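Local atomic coordinates of fructooligosaccharide ABC transporter substrate-binding protein FusA (Streptococcus pneumoniae, PDB entry 5G5Y), a protein that binds fructooligosaccharides, preferring tetrasaccharides and longer chains, and serves their import as the solute-binding subunit of the FusABC-MsmK ABC transporter. Residues 425-431 / 481-485; 103-108 / 489-494; 301-307 / 422-426; 121-127 / 384-388. All coordinates share one frame. Residues are numbered along the deposited sequence.

Contact 1: 425-431 / 481-485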
# COMPACT_ATOMS: atom_id res chain seq x y z
N VAL A 425 9.31 4.82 -9.40
CA VAL A 425 10.12 4.75 -10.60
C VAL A 425 10.84 3.41 -10.69
O VAL A 425 11.10 2.81 -9.69
CB VAL A 425 11.15 5.90 -10.67
CG1 VAL A 425 10.44 7.20 -10.99
CG2 VAL A 425 11.96 6.00 -9.37
N PHE A 426 11.16 2.99 -11.91
CA PHE A 426 11.96 1.84 -12.22
C PHE A 426 13.44 2.25 -12.39
O PHE A 426 13.79 2.88 -13.36
CB PHE A 426 11.43 1.24 -13.56
CG PHE A 426 11.80 -0.18 -13.81
CD1 PHE A 426 12.80 -0.84 -13.12
CD2 PHE A 426 11.13 -0.88 -14.83
CE1 PHE A 426 13.09 -2.18 -13.39
CE2 PHE A 426 11.42 -2.20 -15.11
CZ PHE A 426 12.39 -2.85 -14.40
N MET A 427 14.30 1.86 -11.47
CA MET A 427 15.69 2.30 -11.46
C MET A 427 16.60 1.28 -12.17
O MET A 427 16.25 0.11 -12.35
CB MET A 427 16.17 2.49 -10.01
CG MET A 427 15.48 3.63 -9.25
SD MET A 427 16.27 3.94 -7.66
CE MET A 427 15.29 5.29 -7.00
N THR A 428 17.79 1.72 -12.53
CA THR A 428 18.80 0.79 -13.03
C THR A 428 19.21 -0.21 -11.97
O THR A 428 19.04 0.02 -10.74
CB THR A 428 20.06 1.50 -13.51
OG1 THR A 428 20.67 2.21 -12.42
CG2 THR A 428 19.75 2.42 -14.65
N GLN A 429 19.82 -1.30 -12.43
CA GLN A 429 20.30 -2.33 -11.50
C GLN A 429 21.31 -1.74 -10.51
O GLN A 429 21.21 -1.97 -9.31
CB GLN A 429 20.90 -3.54 -12.28
CG GLN A 429 20.99 -4.84 -11.47
CD GLN A 429 20.61 -6.10 -12.29
OE1 GLN A 429 20.90 -6.20 -13.50
NE2 GLN A 429 19.93 -7.04 -11.64
N GLU A 430 22.24 -0.93 -11.00
CA GLU A 430 23.26 -0.30 -10.18
C GLU A 430 22.66 0.59 -9.09
O GLU A 430 23.09 0.57 -7.93
CB GLU A 430 24.17 0.56 -11.06
CG GLU A 430 25.36 1.14 -10.33
CD GLU A 430 26.08 2.22 -11.14
OE1 GLU A 430 25.55 2.69 -12.18
OE2 GLU A 430 27.19 2.62 -10.70
N ASP A 431 21.69 1.40 -9.48
CA ASP A 431 20.99 2.25 -8.51
C ASP A 431 20.16 1.44 -7.53
O ASP A 431 20.19 1.74 -6.32
CB ASP A 431 20.18 3.34 -9.21
CG ASP A 431 21.08 4.44 -9.81
OD1 ASP A 431 22.21 4.64 -9.31
OD2 ASP A 431 20.69 5.10 -10.79
N ILE A 481 20.37 10.21 -5.79
CA ILE A 481 19.75 9.19 -6.63
C ILE A 481 18.22 9.40 -6.74
O ILE A 481 17.66 9.38 -7.85
CB ILE A 481 20.06 7.77 -6.15
CG1 ILE A 481 21.55 7.47 -6.38
CG2 ILE A 481 19.17 6.77 -6.89
CD1 ILE A 481 22.07 6.36 -5.51
N LYS A 482 17.59 9.61 -5.60
CA LYS A 482 16.14 9.81 -5.56
C LYS A 482 15.74 11.04 -6.37
O LYS A 482 14.75 11.03 -7.15
CB LYS A 482 15.64 9.87 -4.12
CG LYS A 482 15.73 8.55 -3.34
CD LYS A 482 14.63 7.59 -3.71
CE LYS A 482 14.74 6.25 -2.98
NZ LYS A 482 13.55 5.39 -3.27
N GLN A 483 16.51 12.12 -6.23
CA GLN A 483 16.24 13.34 -6.96
C GLN A 483 16.44 13.14 -8.45
O GLN A 483 15.68 13.66 -9.24
CB GLN A 483 17.14 14.50 -6.47
CG GLN A 483 16.78 15.85 -7.01
CD GLN A 483 15.47 16.36 -6.46
OE1 GLN A 483 15.34 16.55 -5.27
NE2 GLN A 483 14.52 16.65 -7.34
N LYS A 484 17.48 12.39 -8.84
CA LYS A 484 17.69 12.10 -10.23
C LYS A 484 16.48 11.43 -10.89
O LYS A 484 16.00 11.85 -11.95
CB LYS A 484 18.96 11.25 -10.40
CG LYS A 484 19.31 10.83 -11.83
CD LYS A 484 20.58 9.97 -11.85
CE LYS A 484 20.29 8.54 -11.40
NZ LYS A 484 21.46 7.63 -11.57
N TYR A 485 15.99 10.37 -10.28
CA TYR A 485 14.82 9.69 -10.83
C TYR A 485 13.54 10.54 -10.78
O TYR A 485 12.72 10.45 -11.70
CB TYR A 485 14.62 8.34 -10.16
CG TYR A 485 15.63 7.34 -10.63
CD1 TYR A 485 15.46 6.68 -11.85
CD2 TYR A 485 16.78 7.07 -9.89
CE1 TYR A 485 16.39 5.79 -12.31
CE2 TYR A 485 17.72 6.15 -10.34
CZ TYR A 485 17.53 5.53 -11.57
OH TYR A 485 18.46 4.63 -12.06
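An aromatic side chain that offers its face to a methionine and its hydroxyl to polar groups can serve a helix start twice over, and Y485 does so here. Over one face of its ring lies M427: CG stands 3.5 Å from the ring centroid in a CH-pi contact, and SD follows at 4.2 Å from that centroid, an oblique Met-aromatic contact. M427 SD also reaches I481 CG2 at 4.1 Å, one helical turn before Y485, while V425 CG2 packs on Y485 CB at 3.6 Å. Outward from this apolar patch, Y485 OH accepts from T428 N (3.0 Å) and donates to D431 OD2 (2.6 Å), so the hydroxyl joins T428 to the first helical turn. T428 is the N-cap of the helix that begins at Q429, and its OG1 accepts from D431 N at 3.2 Å. At the solvent edge K484 NZ forms a salt bridge with D431 OD2 (2.8 Å); K434 pairs with the other carboxylate oxygen of D431. The contact thereby packs the start of helix 429-455 against helix 475-492, across a connection that is almost wholly helical, while F426 turns away to pack on helix 69-77.

Contact 2: 103-108 / 489-494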
# COMPACT_ATOMS: atom_id res chain seq x y z
N PRO A 103 -1.07 8.66 -18.54
CA PRO A 103 0.27 8.45 -19.04
C PRO A 103 1.36 8.30 -17.99
O PRO A 103 2.44 7.81 -18.33
CB PRO A 103 0.55 9.68 -19.92
CG PRO A 103 -0.45 10.69 -19.52
CD PRO A 103 -1.61 9.98 -18.93
N GLU A 104 1.09 8.69 -16.74
CA GLU A 104 2.05 8.43 -15.68
C GLU A 104 2.38 6.94 -15.56
O GLU A 104 3.50 6.60 -15.20
CB GLU A 104 1.55 8.97 -14.35
CG GLU A 104 0.41 8.15 -13.75
CD GLU A 104 -0.31 8.89 -12.69
OE1 GLU A 104 -1.27 9.64 -13.03
OE2 GLU A 104 0.10 8.73 -11.51
N TYR A 105 1.40 6.05 -15.83
CA TYR A 105 1.67 4.63 -15.69
C TYR A 105 2.65 4.15 -16.73
O TYR A 105 3.43 3.28 -16.42
CB TYR A 105 0.39 3.79 -15.72
CG TYR A 105 -0.47 4.00 -14.49
CD1 TYR A 105 0.01 3.73 -13.22
CD2 TYR A 105 -1.75 4.49 -14.60
CE1 TYR A 105 -0.78 3.94 -12.09
CE2 TYR A 105 -2.55 4.69 -13.49
CZ TYR A 105 -2.05 4.40 -12.23
OH TYR A 105 -2.81 4.60 -11.13
N LYS A 106 2.64 4.74 -17.91
CA LYS A 106 3.59 4.37 -18.94
C LYS A 106 5.02 4.61 -18.47
O LYS A 106 5.88 3.74 -18.66
CB LYS A 106 3.34 5.12 -20.25
CG LYS A 106 4.01 4.44 -21.43
CD LYS A 106 3.58 5.08 -22.75
CE LYS A 106 3.36 4.07 -23.84
NZ LYS A 106 4.64 3.45 -24.26
N ALA A 107 5.24 5.75 -17.82
CA ALA A 107 6.55 6.07 -17.26
C ALA A 107 6.96 5.05 -16.19
O ALA A 107 8.10 4.59 -16.17
CB ALA A 107 6.58 7.50 -16.72
N LEU A 108 6.02 4.64 -15.35
CA LEU A 108 6.31 3.66 -14.29
C LEU A 108 6.62 2.26 -14.84
O LEU A 108 7.32 1.48 -14.20
CB LEU A 108 5.14 3.58 -13.31
CG LEU A 108 4.76 4.83 -12.50
CD1 LEU A 108 3.64 4.50 -11.53
CD2 LEU A 108 5.93 5.44 -11.76
N TYR A 489 11.38 11.39 -14.10
CA TYR A 489 9.93 11.16 -14.10
C TYR A 489 9.13 12.38 -14.54
O TYR A 489 8.22 12.26 -15.38
CB TYR A 489 9.47 10.70 -12.72
CG TYR A 489 8.00 10.47 -12.60
CD1 TYR A 489 7.41 9.30 -13.06
CD2 TYR A 489 7.20 11.42 -12.02
CE1 TYR A 489 6.04 9.10 -12.92
CE2 TYR A 489 5.84 11.22 -11.86
CZ TYR A 489 5.27 10.07 -12.32
OH TYR A 489 3.93 9.95 -12.15
N GLN A 490 9.47 13.56 -14.02
CA GLN A 490 8.81 14.81 -14.47
C GLN A 490 8.85 14.99 -15.99
O GLN A 490 7.85 15.37 -16.58
CB GLN A 490 9.41 16.07 -13.81
CG GLN A 490 9.33 16.13 -12.31
CD GLN A 490 8.06 15.55 -11.73
OE1 GLN A 490 8.10 14.56 -11.00
NE2 GLN A 490 6.93 16.15 -12.05
N ALA A 491 9.99 14.67 -16.61
CA ALA A 491 10.13 14.69 -18.07
C ALA A 491 9.31 13.62 -18.81
O ALA A 491 8.84 13.85 -19.91
CB ALA A 491 11.59 14.56 -18.45
N ASN A 492 9.16 12.44 -18.21
CA ASN A 492 8.53 11.29 -18.87
C ASN A 492 7.08 11.03 -18.54
O ASN A 492 6.45 10.22 -19.21
CB ASN A 492 9.33 10.03 -18.51
CG ASN A 492 10.78 10.10 -18.96
OD1 ASN A 492 11.11 10.84 -19.86
ND2 ASN A 492 11.65 9.33 -18.33
N LYS A 493 6.55 11.66 -17.49
CA LYS A 493 5.20 11.33 -16.99
C LYS A 493 4.02 11.78 -17.85
O LYS A 493 2.88 11.33 -17.61
CB LYS A 493 5.00 11.90 -15.59
CG LYS A 493 4.89 13.42 -15.59
CD LYS A 493 4.71 13.94 -14.19
CE LYS A 493 4.46 15.43 -14.22
NZ LYS A 493 3.50 15.77 -13.16
N ASN A 494 4.26 12.71 -18.79
CA ASN A 494 3.21 13.23 -19.66
C ASN A 494 3.30 12.50 -20.99
O ASN A 494 2.28 12.22 -21.61
CB ASN A 494 3.37 14.75 -19.88
CG ASN A 494 3.42 15.56 -18.58
OD1 ASN A 494 4.41 16.24 -18.29
ND2 ASN A 494 2.34 15.50 -17.81
O HOH W 1 4.32 8.64 -20.03
O HOH W 2 2.82 7.98 -10.98
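The very end of a chain can be fixed by packing rather than by direct hydrogen bonds, as in this helix-helix packing of the C-terminal part of helix 475-492 on the short helix 104-109. P103 sets its CB 3.5 Å from N494 O, the carbonyl of the last residue. Its own carbonyl is linked through a water, which donates to P103 O (2.7 Å) and to N492 O (2.8 Å). At E104 the backbones come closest, with CA atoms of E104 and K493 4.5 Å apart; E104 N lies 3.3 Å from K493 O, but the angle is too poor for a hydrogen bond. The side chain of E104 leads away from this approach, although its CB touches Y489 OH at 3.4 Å. Next to face the partner is A107, whose small CB fits between Y489 CE1 (4.2 Å), K493 CA (4.1 Å) and N492 O (3.7 Å). L108 completes the apolar part, its CD2 3.8 Å from Y489 CE1, and also packs on M303, while Y489 rests on P423 as well. Thus the chain's last residues pack at the surface on a helix about 380 residues earlier in the sequence. A second water finishes the junction, donating to E104 OE2 at 2.9 Å and hydrogen-bonded to Y489 OH at 2.5 Å.

Contact 3: 301-307 / 422-426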
# COMPACT_ATOMS: atom_id res chain seq x y z
N ASN A 301 4.12 7.52 0.16
CA ASN A 301 4.39 7.23 -1.24
C ASN A 301 3.69 5.96 -1.73
O ASN A 301 3.98 5.47 -2.82
CB ASN A 301 5.89 7.22 -1.50
CG ASN A 301 6.56 8.49 -1.03
OD1 ASN A 301 6.10 9.59 -1.36
ND2 ASN A 301 7.60 8.36 -0.23
N GLY A 302 2.70 5.51 -0.99
CA GLY A 302 1.93 4.34 -1.36
C GLY A 302 1.15 4.55 -2.63
O GLY A 302 0.69 5.66 -2.93
N MET A 303 0.98 3.47 -3.39
CA MET A 303 0.23 3.55 -4.65
C MET A 303 -0.30 2.16 -4.97
O MET A 303 0.42 1.17 -4.77
CB MET A 303 1.15 4.03 -5.78
CG MET A 303 0.40 4.56 -6.99
SD MET A 303 1.38 4.67 -8.51
CE MET A 303 0.35 5.79 -9.42
N GLY A 304 -1.53 2.08 -5.48
CA GLY A 304 -2.10 0.80 -5.94
C GLY A 304 -1.49 0.44 -7.28
O GLY A 304 -2.09 0.63 -8.34
N PHE A 305 -0.25 -0.00 -7.23
CA PHE A 305 0.53 -0.26 -8.43
C PHE A 305 1.55 -1.33 -8.19
O PHE A 305 2.26 -1.31 -7.18
CB PHE A 305 1.22 1.00 -8.93
CG PHE A 305 2.05 0.80 -10.17
CD1 PHE A 305 1.45 0.70 -11.43
CD2 PHE A 305 3.45 0.68 -10.07
CE1 PHE A 305 2.25 0.57 -12.57
CE2 PHE A 305 4.22 0.50 -11.20
CZ PHE A 305 3.61 0.43 -12.45
N ALA A 306 1.57 -2.32 -9.05
CA ALA A 306 2.67 -3.30 -9.07
C ALA A 306 3.13 -3.44 -10.46
O ALA A 306 2.32 -3.73 -11.35
CB ALA A 306 2.21 -4.63 -8.50
N ARG A 307 4.43 -3.25 -10.67
CA ARG A 307 4.99 -3.19 -12.00
C ARG A 307 4.80 -4.48 -12.80
O ARG A 307 4.59 -4.43 -14.02
CB ARG A 307 6.50 -2.89 -11.95
CG ARG A 307 6.94 -2.01 -13.09
CD ARG A 307 8.39 -1.56 -13.01
NE ARG A 307 8.85 -1.20 -11.67
CZ ARG A 307 8.73 -0.01 -11.08
NH1 ARG A 307 8.12 1.00 -11.69
NH2 ARG A 307 9.22 0.15 -9.84
N TYR A 422 6.36 10.79 -3.91
CA TYR A 422 7.52 10.23 -4.63
C TYR A 422 7.04 9.07 -5.52
O TYR A 422 6.42 8.12 -5.00
CB TYR A 422 8.61 9.70 -3.66
CG TYR A 422 9.88 9.43 -4.46
CD1 TYR A 422 10.73 10.47 -4.78
CD2 TYR A 422 10.17 8.17 -4.97
CE1 TYR A 422 11.86 10.24 -5.56
CE2 TYR A 422 11.29 7.94 -5.78
CZ TYR A 422 12.12 8.98 -6.08
OH TYR A 422 13.25 8.74 -6.85
N PRO A 423 7.32 9.13 -6.84
CA PRO A 423 6.76 8.14 -7.74
C PRO A 423 7.50 6.79 -7.71
O PRO A 423 8.70 6.74 -7.43
CB PRO A 423 6.90 8.81 -9.11
CG PRO A 423 8.10 9.67 -8.97
CD PRO A 423 8.12 10.15 -7.55
N ARG A 424 6.78 5.73 -8.02
CA ARG A 424 7.32 4.36 -8.00
C ARG A 424 8.22 4.06 -9.23
O ARG A 424 7.93 3.15 -9.97
CB ARG A 424 6.12 3.36 -8.05
CG ARG A 424 5.24 3.30 -6.83
CD ARG A 424 6.12 3.12 -5.62
NE ARG A 424 5.42 2.61 -4.46
CZ ARG A 424 5.76 2.88 -3.19
NH1 ARG A 424 6.79 3.66 -2.90
NH2 ARG A 424 5.05 2.36 -2.21
N VAL A 425 9.31 4.82 -9.40
CA VAL A 425 10.12 4.75 -10.60
C VAL A 425 10.84 3.41 -10.69
O VAL A 425 11.10 2.81 -9.69
CB VAL A 425 11.15 5.90 -10.67
CG1 VAL A 425 10.44 7.20 -10.99
CG2 VAL A 425 11.96 6.00 -9.37
N PHE A 426 11.16 2.99 -11.91
CA PHE A 426 11.96 1.84 -12.22
C PHE A 426 13.44 2.25 -12.39
O PHE A 426 13.79 2.88 -13.36
CB PHE A 426 11.43 1.24 -13.56
CG PHE A 426 11.80 -0.18 -13.81
CD1 PHE A 426 12.80 -0.84 -13.12
CD2 PHE A 426 11.13 -0.88 -14.83
CE1 PHE A 426 13.09 -2.18 -13.39
CE2 PHE A 426 11.42 -2.20 -15.11
CZ PHE A 426 12.39 -2.85 -14.40
O HOH W 3 4.08 6.71 -5.29
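Two largely irregular segments can be held together without sheet pairing if side chains reach for main-chain atoms, as residues 301-307 and 422-426 illustrate. Their CA atoms are 5.5 Å apart at N301 and Y422 but 8.6 Å apart at R307 and F426. Each has an inverse gamma turn, centred on G304 in one and R424 in the other. At the near end N301 OD1 accepts from Y422 N (2.8 Å), and a water donates to N301 O (2.8 Å) and Y422 O (2.7 Å). At the far end R307 NH1 donates to R424 O at 2.8 Å, R307 NH2 weakly to the same oxygen at 3.3 Å, and R307 CD lies 3.4 Å from F426 CD2 as NE passes over the phenyl face. Between them R424 fills the interval, its CB 4.3 Å from F305 CD2 and a face of its guanidinium over N301 O. R307 also donates to L108 O and forms a salt bridge with D69, so one arginine ties segment 301-307 to helices 104-109 and 69-77 as well. Charged and amide side chains thus satisfy backbone groups, joining an edge strand to an irregular loop.

Contact 4: 121-127 / 384-388. With ZN (zinc ion), chain J.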
# COMPACT_ATOMS: atom_id res chain seq x y z
N TRP A 121 -0.29 -4.45 -12.43
CA TRP A 121 -1.55 -4.33 -11.67
C TRP A 121 -1.71 -2.86 -11.28
O TRP A 121 -0.82 -2.28 -10.66
CB TRP A 121 -1.51 -5.22 -10.43
CG TRP A 121 -2.59 -5.02 -9.40
CD1 TRP A 121 -3.84 -5.58 -9.41
CD2 TRP A 121 -2.48 -4.29 -8.16
NE1 TRP A 121 -4.52 -5.22 -8.26
CE2 TRP A 121 -3.70 -4.45 -7.48
CE3 TRP A 121 -1.45 -3.55 -7.56
CZ2 TRP A 121 -3.94 -3.87 -6.24
CZ3 TRP A 121 -1.69 -2.97 -6.33
CH2 TRP A 121 -2.93 -3.11 -5.69
N ILE A 122 -2.87 -2.29 -11.62
CA ILE A 122 -3.25 -0.94 -11.26
C ILE A 122 -4.60 -1.00 -10.54
O ILE A 122 -5.59 -1.50 -11.10
CB ILE A 122 -3.36 -0.02 -12.50
CG1 ILE A 122 -2.01 0.13 -13.24
CG2 ILE A 122 -3.87 1.35 -12.08
CD1 ILE A 122 -2.12 0.61 -14.68
N GLU A 123 -4.64 -0.48 -9.32
CA GLU A 123 -5.89 -0.37 -8.55
C GLU A 123 -5.98 1.01 -7.94
O GLU A 123 -5.39 1.27 -6.87
CB GLU A 123 -5.97 -1.43 -7.47
CG GLU A 123 -7.28 -1.52 -6.69
CD GLU A 123 -7.17 -2.41 -5.45
OE1 GLU A 123 -6.65 -1.94 -4.41
OE2 GLU A 123 -7.57 -3.60 -5.50
N GLU A 124 -6.75 1.89 -8.57
CA GLU A 124 -6.98 3.23 -8.02
C GLU A 124 -8.21 3.19 -7.11
O GLU A 124 -9.29 2.77 -7.53
CB GLU A 124 -7.19 4.23 -9.14
CG GLU A 124 -5.95 4.34 -10.02
CD GLU A 124 -6.08 5.47 -11.03
OE1 GLU A 124 -7.23 5.95 -11.21
OE2 GLU A 124 -5.04 5.87 -11.63
N LEU A 125 -8.00 3.51 -5.82
CA LEU A 125 -9.12 3.75 -4.87
C LEU A 125 -8.92 5.16 -4.38
O LEU A 125 -8.17 5.43 -3.42
CB LEU A 125 -9.10 2.74 -3.73
CG LEU A 125 -9.60 1.35 -4.08
CD1 LEU A 125 -9.12 0.35 -3.04
CD2 LEU A 125 -11.11 1.34 -4.22
N GLY A 126 -9.52 6.08 -5.14
CA GLY A 126 -9.19 7.46 -5.06
C GLY A 126 -7.99 7.86 -5.88
O GLY A 126 -7.09 7.05 -6.10
N ASP A 127 -7.94 9.11 -6.29
CA ASP A 127 -6.83 9.68 -7.10
C ASP A 127 -6.05 10.73 -6.34
O ASP A 127 -6.64 11.47 -5.59
CB ASP A 127 -7.42 10.42 -8.33
CG ASP A 127 -7.33 9.61 -9.58
OD1 ASP A 127 -6.58 8.61 -9.58
OD2 ASP A 127 -8.00 9.98 -10.56
N LEU A 384 -3.97 -6.13 -14.75
CA LEU A 384 -5.28 -5.52 -14.79
C LEU A 384 -5.20 -4.06 -14.37
O LEU A 384 -4.18 -3.59 -13.78
CB LEU A 384 -6.27 -6.29 -13.86
CG LEU A 384 -6.01 -6.26 -12.34
CD1 LEU A 384 -6.61 -5.03 -11.68
CD2 LEU A 384 -6.53 -7.55 -11.65
N ALA A 385 -6.27 -3.34 -14.67
CA ALA A 385 -6.39 -1.95 -14.26
C ALA A 385 -7.79 -1.56 -13.89
O ALA A 385 -8.73 -1.76 -14.66
CB ALA A 385 -5.89 -1.01 -15.33
N ILE A 386 -7.89 -0.96 -12.70
CA ILE A 386 -9.11 -0.31 -12.20
C ILE A 386 -8.77 1.15 -11.92
O ILE A 386 -7.94 1.46 -11.04
CB ILE A 386 -9.65 -0.98 -10.95
CG1 ILE A 386 -9.86 -2.48 -11.21
CG2 ILE A 386 -10.98 -0.36 -10.52
CD1 ILE A 386 -10.15 -3.29 -9.96
N LEU A 387 -9.40 2.02 -12.69
CA LEU A 387 -9.18 3.46 -12.59
C LEU A 387 -10.30 4.03 -11.74
O LEU A 387 -11.41 3.48 -11.68
CB LEU A 387 -9.15 4.12 -13.96
CG LEU A 387 -8.09 3.57 -14.91
CD1 LEU A 387 -8.03 4.38 -16.18
CD2 LEU A 387 -6.72 3.49 -14.26
N ASP A 388 -9.99 5.13 -11.07
CA ASP A 388 -10.94 5.80 -10.22
C ASP A 388 -12.19 6.26 -10.98
O ASP A 388 -13.27 6.26 -10.40
CB ASP A 388 -10.27 6.94 -9.49
CG ASP A 388 -11.10 7.45 -8.32
OD1 ASP A 388 -11.35 6.68 -7.37
OD2 ASP A 388 -11.47 8.64 -8.35
ZN ZN J . -7.44 7.96 -11.88
O HOH W 4 -10.35 10.58 -6.13
O HOH W 5 -9.32 7.82 -13.24
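A parallel strand pair can carry its order into the loops that follow, here a zinc-binding one. L384 accepts from I122 N through its O (2.8 Å) and packs CD1 on W121 CD1 at 3.6 Å. A385 sits beside I122 on the opposite face, CB to CB 3.9 Å. I386 donates from N to I122 O (2.9 Å) and accepts from E124 N at its O (2.8 Å); it shares its face with E123, a substrate-binding residue hydrogen-bonded to N339. L387 CD2 meets I122 CG2 at 4.2 Å. Beyond the strand, D388 N donates to E124 OE1 (2.9 Å), and D388 OD1 accepts from G126 N (2.9 Å). The zinc ion is bound by E124 OE1 at 2.1 Å, D127 OD1 and OD2 at 2.5 Å each, and a water at 2.3 Å; K102 also belongs to this site. E124 OE1 thus serves two partners and OE2 is hydrogen-bonded to Y105 OH, implying that the D388 amide, zinc and Y105 together orient this carboxylate.

The four contacts form a connected series. Contacts 1 and 3 share V425 and F426 and meet again where Y422 OH lies 2.8 Å from K482 O, a probable hydrogen bond. Contact 2 uses the same C-terminal helix as contact 1, their centres about 14 Å apart, and touches contact 3 through L108 O and R307 NH1 (2.7 Å). Strand 121-123 lies between 305-306 and 384-386, so contacts 3 and 4 belong to one sheet, with A306 N 2.9 Å from W121 O. Y105 OH, 2.6 Å from E124 OE2, joins contact 2 to contact 4. Only contact 4 includes a substrate-binding residue, E123; contact 1, about 24 Å from it between centres, is the most remote.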